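Local coordinates for malonate decarboxylase acyl carrier protein (Pseudomonas fluorescens, PDB 5VIT) that probably serves as the acyl carrier subunit of malonate decarboxylase, carrying acetyl and malonyl groups as thioesters on a CoA-derived prosthetic group, at residues 6-14 against 59-70; 18-28 against 84-95. All coordinates share one frame; numbering follows the deposited sequence.

Contact 1. Residues 6-14 against 59-70; sequences FEFPAGQPG and FERLFDGQTPPA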
loop_
_atom_site.group_PDB
_atom_site.type_symbol
_atom_site.label_atom_id
_atom_site.label_comp_id
_atom_site.label_asym_id
_atom_site.label_seq_id
_atom_site.Cartn_x
_atom_site.Cartn_y
_atom_site.Cartn_z
ATOM N N PHE B 6 -6.314 21.287 -19.645
ATOM C CA PHE B 6 -5.713 19.977 -19.835
ATOM C C PHE B 6 -6.650 19.142 -20.666
ATOM O O PHE B 6 -7.852 19.380 -20.681
ATOM C CB PHE B 6 -5.436 19.281 -18.495
ATOM C CG PHE B 6 -4.566 20.080 -17.569
ATOM C CD1 PHE B 6 -5.108 21.088 -16.792
ATOM C CD2 PHE B 6 -3.212 19.828 -17.484
ATOM C CE1 PHE B 6 -4.315 21.836 -15.957
ATOM C CE2 PHE B 6 -2.412 20.563 -16.638
ATOM C CZ PHE B 6 -2.969 21.566 -15.862
ATOM N N GLU B 7 -6.095 18.157 -21.357
ATOM C CA GLU B 7 -6.915 17.262 -22.146
ATOM C C GLU B 7 -6.333 15.856 -22.137
ATOM O O GLU B 7 -5.117 15.656 -22.173
ATOM C CB GLU B 7 -7.062 17.801 -23.568
ATOM C CG GLU B 7 -7.938 16.942 -24.450
ATOM C CD GLU B 7 -8.215 17.595 -25.782
ATOM O OE1 GLU B 7 -8.299 16.858 -26.790
ATOM O OE2 GLU B 7 -8.356 18.842 -25.812
ATOM N N PHE B 8 -7.215 14.876 -22.057
ATOM C CA PHE B 8 -6.783 13.505 -21.909
ATOM C C PHE B 8 -7.661 12.614 -22.733
ATOM O O PHE B 8 -8.816 12.958 -22.987
ATOM C CB PHE B 8 -6.809 13.076 -20.435
ATOM C CG PHE B 8 -5.796 13.786 -19.602
ATOM C CD1 PHE B 8 -6.143 14.916 -18.879
ATOM C CD2 PHE B 8 -4.478 13.352 -19.582
ATOM C CE1 PHE B 8 -5.202 15.582 -18.141
ATOM C CE2 PHE B 8 -3.532 14.017 -18.836
ATOM C CZ PHE B 8 -3.893 15.134 -18.122
ATOM N N PRO B 9 -7.109 11.468 -23.166
ATOM C CA PRO B 9 -7.908 10.456 -23.859
ATOM C C PRO B 9 -8.948 9.881 -22.914
ATOM O O PRO B 9 -8.624 9.561 -21.769
ATOM C CB PRO B 9 -6.871 9.402 -24.268
ATOM C CG PRO B 9 -5.748 9.586 -23.290
ATOM C CD PRO B 9 -5.698 11.068 -23.037
ATOM N N ALA B 10 -10.185 9.766 -23.380
ATOM C CA ALA B 10 -11.255 9.231 -22.543
ATOM C C ALA B 10 -12.162 8.298 -23.344
ATOM O O ALA B 10 -11.973 8.111 -24.537
ATOM C CB ALA B 10 -12.058 10.365 -21.923
ATOM N N GLY B 11 -13.135 7.702 -22.674
ATOM C CA GLY B 11 -14.039 6.770 -23.314
ATOM C C GLY B 11 -15.329 7.455 -23.707
ATOM O O GLY B 11 -15.313 8.539 -24.296
ATOM N N GLN B 12 -16.445 6.815 -23.375
ATOM C CA GLN B 12 -17.769 7.322 -23.707
ATOM C C GLN B 12 -18.162 8.415 -22.713
ATOM O O GLN B 12 -17.670 8.434 -21.583
ATOM C CB GLN B 12 -18.782 6.169 -23.700
ATOM C CG GLN B 12 -19.532 5.951 -25.013
ATOM C CD GLN B 12 -18.652 6.040 -26.259
ATOM O OE1 GLN B 12 -18.483 7.113 -26.841
ATOM N NE2 GLN B 12 -18.112 4.910 -26.684
ATOM N N PRO B 13 -19.032 9.347 -23.125
ATOM C CA PRO B 13 -19.407 10.385 -22.157
ATOM C C PRO B 13 -20.013 9.814 -20.879
ATOM O O PRO B 13 -20.885 8.935 -20.939
ATOM C CB PRO B 13 -20.442 11.227 -22.916
ATOM C CG PRO B 13 -20.783 10.439 -24.144
ATOM C CD PRO B 13 -19.591 9.612 -24.461
ATOM N N GLY B 14 -19.547 10.312 -19.731
ATOM C CA GLY B 14 -20.210 10.033 -18.467
ATOM C C GLY B 14 -21.618 10.561 -18.635
ATOM O O GLY B 14 -21.883 11.328 -19.571
ATOM N N PHE B 59 -3.012 14.640 -12.699
ATOM C CA PHE B 59 -3.928 14.032 -13.667
ATOM C C PHE B 59 -3.316 12.822 -14.375
ATOM O O PHE B 59 -4.003 11.842 -14.670
ATOM C CB PHE B 59 -4.346 15.068 -14.715
ATOM C CG PHE B 59 -5.147 16.210 -14.159
ATOM C CD1 PHE B 59 -4.908 17.508 -14.577
ATOM C CD2 PHE B 59 -6.154 15.987 -13.243
ATOM C CE1 PHE B 59 -5.651 18.557 -14.083
ATOM C CE2 PHE B 59 -6.899 17.042 -12.744
ATOM C CZ PHE B 59 -6.645 18.324 -13.163
ATOM N N GLU B 60 -2.027 12.907 -14.678
ATOM C CA GLU B 60 -1.345 11.806 -15.332
ATOM C C GLU B 60 -1.479 10.534 -14.506
ATOM O O GLU B 60 -1.776 9.479 -15.043
ATOM C CB GLU B 60 0.124 12.134 -15.549
ATOM C CG GLU B 60 0.383 12.955 -16.782
ATOM C CD GLU B 60 1.820 13.434 -16.855
ATOM O OE1 GLU B 60 2.619 13.090 -15.948
ATOM O OE2 GLU B 60 2.141 14.165 -17.814
ATOM N N ARG B 61 -1.275 10.656 -13.195
ATOM C CA ARG B 61 -1.338 9.519 -12.283
ATOM C C ARG B 61 -2.738 9.034 -12.094
ATOM O O ARG B 61 -2.999 7.830 -12.022
ATOM C CB ARG B 61 -0.761 9.895 -10.936
ATOM C CG ARG B 61 0.689 10.204 -11.031
ATOM C CD ARG B 61 1.285 10.083 -9.698
ATOM N NE ARG B 61 2.721 10.261 -9.767
ATOM C CZ ARG B 61 3.516 10.054 -8.731
ATOM N NH1 ARG B 61 2.976 9.649 -7.588
ATOM N NH2 ARG B 61 4.827 10.245 -8.846
ATOM N N LEU B 62 -3.648 9.986 -11.993
ATOM C CA LEU B 62 -5.047 9.668 -11.841
ATOM C C LEU B 62 -5.554 8.822 -13.031
ATOM O O LEU B 62 -6.306 7.865 -12.851
ATOM C CB LEU B 62 -5.832 10.967 -11.692
ATOM C CG LEU B 62 -7.259 10.902 -11.184
ATOM C CD1 LEU B 62 -7.312 10.277 -9.792
ATOM C CD2 LEU B 62 -7.845 12.312 -11.211
ATOM N N PHE B 63 -5.116 9.158 -14.242
ATOM C CA PHE B 63 -5.640 8.498 -15.442
ATOM C C PHE B 63 -4.696 7.446 -16.058
ATOM O O PHE B 63 -4.940 6.953 -17.162
ATOM C CB PHE B 63 -5.992 9.561 -16.490
ATOM C CG PHE B 63 -6.902 10.635 -15.965
ATOM C CD1 PHE B 63 -6.661 11.972 -16.248
ATOM C CD2 PHE B 63 -7.994 10.307 -15.174
ATOM C CE1 PHE B 63 -7.489 12.961 -15.743
ATOM C CE2 PHE B 63 -8.825 11.290 -14.670
ATOM C CZ PHE B 63 -8.571 12.618 -14.953
ATOM N N ASP B 64 -3.639 7.094 -15.329
ATOM C CA ASP B 64 -2.642 6.117 -15.783
ATOM C C ASP B 64 -3.240 4.717 -15.973
ATOM O O ASP B 64 -3.549 4.016 -15.006
ATOM C CB ASP B 64 -1.472 6.081 -14.778
ATOM C CG ASP B 64 -0.328 5.152 -15.204
ATOM O OD1 ASP B 64 0.684 5.079 -14.472
ATOM O OD2 ASP B 64 -0.420 4.491 -16.255
ATOM N N GLY B 65 -3.397 4.314 -17.232
ATOM C CA GLY B 65 -3.846 2.971 -17.564
ATOM C C GLY B 65 -5.311 2.743 -17.240
ATOM O O GLY B 65 -5.763 1.602 -17.092
ATOM N N GLN B 66 -6.067 3.830 -17.118
ATOM C CA GLN B 66 -7.492 3.698 -16.858
ATOM C C GLN B 66 -8.246 4.832 -17.499
ATOM O O GLN B 66 -8.189 5.978 -17.041
ATOM C CB GLN B 66 -7.778 3.638 -15.364
ATOM C CG GLN B 66 -6.892 4.509 -14.538
ATOM C CD GLN B 66 -6.875 4.069 -13.083
ATOM O OE1 GLN B 66 -7.881 4.176 -12.376
ATOM N NE2 GLN B 66 -5.735 3.551 -12.634
ATOM N N THR B 67 -8.951 4.485 -18.568
ATOM C CA THR B 67 -9.689 5.440 -19.371
ATOM C C THR B 67 -10.915 5.924 -18.596
ATOM O O THR B 67 -11.853 5.164 -18.367
ATOM C CB THR B 67 -10.116 4.808 -20.732
ATOM O OG1 THR B 67 -8.997 4.132 -21.329
ATOM C CG2 THR B 67 -10.598 5.867 -21.682
ATOM N N PRO B 68 -10.894 7.193 -18.170
ATOM C CA PRO B 68 -12.045 7.772 -17.476
ATOM C C PRO B 68 -13.198 7.997 -18.452
ATOM O O PRO B 68 -13.002 7.894 -19.663
ATOM C CB PRO B 68 -11.498 9.099 -16.948
ATOM C CG PRO B 68 -10.486 9.495 -17.970
ATOM C CD PRO B 68 -9.852 8.203 -18.440
ATOM N N PRO B 69 -14.395 8.281 -17.933
ATOM C CA PRO B 69 -15.473 8.694 -18.829
ATOM C C PRO B 69 -15.140 10.038 -19.465
ATOM O O PRO B 69 -14.387 10.823 -18.879
ATOM C CB PRO B 69 -16.683 8.791 -17.895
ATOM C CG PRO B 69 -16.091 9.016 -16.536
ATOM C CD PRO B 69 -14.847 8.189 -16.533
ATOM N N ALA B 70 -15.657 10.286 -20.660
ATOM C CA ALA B 70 -15.467 11.574 -21.303
ATOM C C ALA B 70 -16.297 12.603 -20.547
ATOM O O ALA B 70 -17.522 12.518 -20.492
ATOM C CB ALA B 70 -15.862 11.517 -22.782
#

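Contact 2. Residues 18-28 against 84-95; sequences ALVGCVGSGDL and VVRLRLEQGFEE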
loop_
_atom_site.group_PDB
_atom_site.type_symbol
_atom_site.label_atom_id
_atom_site.label_comp_id
_atom_site.label_asym_id
_atom_site.label_seq_id
_atom_site.Cartn_x
_atom_site.Cartn_y
_atom_site.Cartn_z
ATOM N N ALA B 18 -21.915 16.195 -11.484
ATOM C CA ALA B 18 -21.612 16.296 -10.059
ATOM C C ALA B 18 -20.859 17.563 -9.689
ATOM O O ALA B 18 -20.064 18.095 -10.457
ATOM C CB ALA B 18 -20.820 15.057 -9.583
ATOM N N LEU B 19 -21.121 18.039 -8.484
ATOM C CA LEU B 19 -20.348 19.121 -7.915
ATOM C C LEU B 19 -19.795 18.681 -6.563
ATOM O O LEU B 19 -20.548 18.252 -5.691
ATOM C CB LEU B 19 -21.191 20.378 -7.746
ATOM C CG LEU B 19 -20.468 21.325 -6.777
ATOM C CD1 LEU B 19 -19.655 22.397 -7.500
ATOM C CD2 LEU B 19 -21.421 21.905 -5.769
ATOM N N VAL B 20 -18.487 18.802 -6.377
ATOM C CA VAL B 20 -17.886 18.422 -5.107
ATOM C C VAL B 20 -17.019 19.569 -4.614
ATOM O O VAL B 20 -16.404 20.265 -5.410
ATOM C CB VAL B 20 -17.053 17.120 -5.235
ATOM C CG1 VAL B 20 -16.200 16.901 -4.010
ATOM C CG2 VAL B 20 -17.968 15.933 -5.420
ATOM N N GLY B 21 -17.000 19.796 -3.308
ATOM C CA GLY B 21 -16.056 20.732 -2.744
ATOM C C GLY B 21 -16.548 22.148 -2.628
ATOM O O GLY B 21 -17.736 22.435 -2.749
ATOM N N CYS B 22 -15.602 23.045 -2.417
ATOM C CA CYS B 22 -15.910 24.414 -2.074
ATOM C C CYS B 22 -14.647 25.256 -2.274
ATOM O O CYS B 22 -13.538 24.750 -2.104
ATOM C CB CYS B 22 -16.411 24.462 -0.634
ATOM S SG CYS B 22 -16.620 26.049 0.026
ATOM N N VAL B 23 -14.794 26.522 -2.657
ATOM C CA VAL B 23 -13.623 27.345 -2.879
ATOM C C VAL B 23 -13.237 28.046 -1.573
ATOM O O VAL B 23 -13.124 29.267 -1.506
ATOM C CB VAL B 23 -13.849 28.367 -4.024
ATOM C CG1 VAL B 23 -12.534 28.976 -4.456
ATOM C CG2 VAL B 23 -14.478 27.665 -5.214
ATOM N N GLY B 24 -13.042 27.252 -0.524
ATOM C CA GLY B 24 -12.493 27.757 0.725
ATOM C C GLY B 24 -10.986 27.690 0.627
ATOM O O GLY B 24 -10.469 26.931 -0.194
ATOM N N SER B 25 -10.270 28.480 1.425
ATOM C CA SER B 25 -8.803 28.439 1.377
ATOM C C SER B 25 -8.316 27.047 1.719
ATOM O O SER B 25 -8.791 26.438 2.669
ATOM C CB SER B 25 -8.176 29.464 2.329
ATOM O OG SER B 25 -8.703 29.334 3.634
ATOM N N GLY B 26 -7.377 26.542 0.929
ATOM C CA GLY B 26 -6.848 25.210 1.150
ATOM C C GLY B 26 -7.777 24.134 0.626
ATOM O O GLY B 26 -7.633 22.954 0.955
ATOM N N ASP B 27 -8.732 24.543 -0.198
ATOM C CA ASP B 27 -9.732 23.619 -0.736
ATOM C C ASP B 27 -10.045 23.968 -2.192
ATOM O O ASP B 27 -9.541 24.963 -2.716
ATOM C CB ASP B 27 -11.013 23.657 0.125
ATOM C CG ASP B 27 -11.863 22.404 -0.028
ATOM O OD1 ASP B 27 -12.916 22.311 0.646
ATOM O OD2 ASP B 27 -11.490 21.515 -0.824
ATOM N N LEU B 28 -10.877 23.153 -2.837
ATOM C CA LEU B 28 -11.286 23.402 -4.219
ATOM C C LEU B 28 -12.691 22.867 -4.444
ATOM O O LEU B 28 -13.140 21.979 -3.717
ATOM C CB LEU B 28 -10.321 22.737 -5.209
ATOM C CG LEU B 28 -10.414 21.208 -5.319
ATOM C CD1 LEU B 28 -9.705 20.724 -6.569
ATOM C CD2 LEU B 28 -9.830 20.481 -4.048
ATOM N N VAL B 84 -5.448 16.685 -1.147
ATOM C CA VAL B 84 -6.852 17.096 -1.109
ATOM C C VAL B 84 -7.448 17.106 -2.521
ATOM O O VAL B 84 -8.559 16.622 -2.727
ATOM C CB VAL B 84 -7.027 18.490 -0.460
ATOM C CG1 VAL B 84 -8.470 19.011 -0.634
ATOM C CG2 VAL B 84 -6.644 18.438 1.023
ATOM N N VAL B 85 -6.696 17.644 -3.486
ATOM C CA VAL B 85 -7.141 17.685 -4.880
ATOM C C VAL B 85 -7.476 16.275 -5.400
ATOM O O VAL B 85 -8.568 16.035 -5.921
ATOM C CB VAL B 85 -6.074 18.317 -5.816
ATOM C CG1 VAL B 85 -6.523 18.218 -7.251
ATOM C CG2 VAL B 85 -5.787 19.768 -5.437
ATOM N N ARG B 86 -6.537 15.346 -5.246
ATOM C CA ARG B 86 -6.761 13.971 -5.682
ATOM C C ARG B 86 -8.023 13.361 -5.057
ATOM O O ARG B 86 -8.853 12.785 -5.758
ATOM C CB ARG B 86 -5.553 13.094 -5.355
ATOM C CG ARG B 86 -5.835 11.644 -5.676
ATOM C CD ARG B 86 -4.643 10.727 -5.514
ATOM N NE ARG B 86 -5.088 9.356 -5.732
ATOM C CZ ARG B 86 -4.349 8.276 -5.510
ATOM N NH1 ARG B 86 -3.107 8.386 -5.042
ATOM N NH2 ARG B 86 -4.863 7.080 -5.750
ATOM N N LEU B 87 -8.167 13.511 -3.739
ATOM C CA LEU B 87 -9.307 12.948 -3.018
ATOM C C LEU B 87 -10.653 13.478 -3.537
ATOM O O LEU B 87 -11.595 12.716 -3.738
ATOM C CB LEU B 87 -9.167 13.235 -1.524
ATOM C CG LEU B 87 -10.044 12.412 -0.586
ATOM C CD1 LEU B 87 -9.800 10.910 -0.795
ATOM C CD2 LEU B 87 -9.770 12.812 0.858
ATOM N N ARG B 88 -10.734 14.786 -3.756
ATOM C CA ARG B 88 -11.946 15.394 -4.299
ATOM C C ARG B 88 -12.285 14.983 -5.720
ATOM O O ARG B 88 -13.455 14.796 -6.052
ATOM C CB ARG B 88 -11.832 16.902 -4.250
ATOM C CG ARG B 88 -12.111 17.378 -2.874
ATOM C CD ARG B 88 -12.590 18.768 -2.919
ATOM N NE ARG B 88 -13.668 18.984 -1.976
ATOM C CZ ARG B 88 -13.518 19.060 -0.666
ATOM N NH1 ARG B 88 -12.313 18.901 -0.130
ATOM N NH2 ARG B 88 -14.581 19.292 0.106
ATOM N N LEU B 89 -11.255 14.860 -6.552
ATOM C CA LEU B 89 -11.441 14.421 -7.919
ATOM C C LEU B 89 -12.003 13.011 -7.913
ATOM O O LEU B 89 -12.875 12.683 -8.720
ATOM C CB LEU B 89 -10.128 14.495 -8.695
ATOM C CG LEU B 89 -9.845 15.859 -9.316
ATOM C CD1 LEU B 89 -8.388 16.001 -9.695
ATOM C CD2 LEU B 89 -10.729 16.002 -10.536
ATOM N N GLU B 90 -11.517 12.180 -6.987
ATOM C CA GLU B 90 -12.006 10.809 -6.884
ATOM C C GLU B 90 -13.446 10.810 -6.361
ATOM O O GLU B 90 -14.279 10.039 -6.851
ATOM C CB GLU B 90 -11.068 9.957 -6.010
ATOM C CG GLU B 90 -9.757 9.565 -6.736
ATOM C CD GLU B 90 -8.626 9.091 -5.805
ATOM O OE1 GLU B 90 -8.544 9.574 -4.649
ATOM O OE2 GLU B 90 -7.792 8.261 -6.244
ATOM N N GLN B 91 -13.750 11.695 -5.406
ATOM C CA GLN B 91 -15.132 11.887 -4.939
ATOM C C GLN B 91 -16.089 12.294 -6.076
ATOM O O GLN B 91 -17.223 11.808 -6.172
ATOM C CB GLN B 91 -15.195 12.956 -3.849
ATOM C CG GLN B 91 -14.445 12.630 -2.562
ATOM C CD GLN B 91 -14.516 13.770 -1.536
ATOM O OE1 GLN B 91 -14.937 14.898 -1.851
ATOM N NE2 GLN B 91 -14.089 13.478 -0.303
ATOM N N GLY B 92 -15.626 13.216 -6.917
ATOM C CA GLY B 92 -16.389 13.659 -8.068
ATOM C C GLY B 92 -16.665 12.538 -9.059
ATOM O O GLY B 92 -17.810 12.336 -9.459
ATOM N N PHE B 93 -15.622 11.804 -9.444
ATOM C CA PHE B 93 -15.759 10.683 -10.387
ATOM C C PHE B 93 -16.667 9.601 -9.835
ATOM O O PHE B 93 -17.403 8.969 -10.590
ATOM C CB PHE B 93 -14.391 10.082 -10.737
ATOM C CG PHE B 93 -13.668 10.817 -11.841
ATOM C CD1 PHE B 93 -12.675 11.744 -11.546
ATOM C CD2 PHE B 93 -13.989 10.589 -13.174
ATOM C CE1 PHE B 93 -12.002 12.421 -12.557
ATOM C CE2 PHE B 93 -13.325 11.266 -14.187
ATOM C CZ PHE B 93 -12.330 12.184 -13.881
ATOM N N GLU B 94 -16.612 9.398 -8.517
ATOM C CA GLU B 94 -17.483 8.454 -7.825
ATOM C C GLU B 94 -18.972 8.771 -7.991
ATOM O O GLU B 94 -19.763 7.883 -8.303
ATOM C CB GLU B 94 -17.154 8.422 -6.334
ATOM C CG GLU B 94 -17.173 7.032 -5.717
ATOM C CD GLU B 94 -15.837 6.317 -5.874
ATOM O OE1 GLU B 94 -14.928 6.891 -6.523
ATOM O OE2 GLU B 94 -15.686 5.194 -5.338
ATOM N N GLU B 95 -19.349 10.026 -7.738
ATOM C CA GLU B 95 -20.745 10.465 -7.883
ATOM C C GLU B 95 -21.272 10.362 -9.320
ATOM O O GLU B 95 -22.407 9.936 -9.545
ATOM C CB GLU B 95 -20.908 11.904 -7.400
ATOM C CG GLU B 95 -20.862 12.066 -5.905
ATOM C CD GLU B 95 -21.287 13.457 -5.461
ATOM O OE1 GLU B 95 -22.146 14.070 -6.136
ATOM O OE2 GLU B 95 -20.765 13.937 -4.431
HETATM O O HOH W 1 -23.223 16.737 -7.123
#

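Contact 1. Residues 6-14 against 59-70
With CG anti to the carbonyl carbon in both residues (chi1 -57° in Phe6, -65° in Phe59), the two rings swing toward each other and meet edge-to-face: Phe59 presents its edge to a face of Phe6, CE1 standing 3.7 Å from CD1 of Phe6. A second T-shaped pair follows at Phe8, whose face takes the edge of Phe63, with ring centroids 5.3 Å apart and planes at 61°. Against CB of Phe59, on the helix itself, presses the far end of the Phe8 ring, its CZ 3.4 Å away. An alanine here would take away the face on which Phe63 rests and is likely to open a gap beneath CB of Phe59. This is a two-layer alpha+beta arrangement, helices on a mixed sheet, with helix 52-62 lying over one of its two outermost strands, 2-9. Beyond Pro9 the interface passes from rings to backbone. Gly11 N donates to Pro68 O (3.0 Å) and Ala70 N to Gln12 O (2.9 Å). Gly14 N then bonds Ala70 O at 3.1 Å, so Ala70 is gripped through both its N-H and its carbonyl. Thr67 packs its methyl CG2 against Gly11 N (3.3 Å), while its OG1 bonds the backbone of another protein's chain.

Contact 2. Residues 18-28 against 84-95
Arg88 lays its CD against CD2 of Leu28, 3.4 Å away, the two chains lying alongside one another, running opposite ways. A bend at chi3 (140°) then carries the guanidinium over to Asp27, whose carboxylate lies above one face of it. The salt bridge from Asp27 OD2 to Arg88 NH1 spans 2.8 Å, yet none of the guanidinium N-H bonds is aimed at the oxygen, so the attraction is one of charge alone. Asp27 OD2 also accepts from Leu28 N, at 2.7 Å, which ties the carboxylate to its own strand. The edge of the guanidinium faces Gly21, with NE 3.1 Å from Gly21 CA; a side chain there would clash with Arg88. Val20 spreads its two methyls along the helix: CG1 meets Gln91 OE1 at 3.2 Å, and CG2 touches Gly92 CA (3.8 Å). At the other end a water accepts from Leu19 N and donates to Glu95 OE1. Strand 18-21, outermost in the sheet and paired with strand 27-34, runs roughly antiparallel to the helical residues 84-95 (155°, axes 7.9 Å apart), while Val85 beside Leu28 also touches Trp55 and Leu58 of helix 52-62.

How the contacts relate
Contacts 1 and 2 lie on opposite sides of the chain's centre, their centres about 17 Å apart, and each docks a helix on an outermost strand of the same five-stranded mixed sheet: strand 2-9 in contact 1, strand 18-21 in contact 2. Their segments alternate along the chain, in the order 6-14, 18-28, 59-70, 84-95, so the two ties interlock. The helices join them directly, with Phe59 CE2 packed 3.5 Å from Leu89 CD1 and the Phe63 ring meeting that of Phe93. Apolar packing between the two helices and the 63-68 loop thus connects the two contacts. Ser25, the predicted attachment site of the prosthetic group, which is absent here, sits in the exposed loop of segment 18-28.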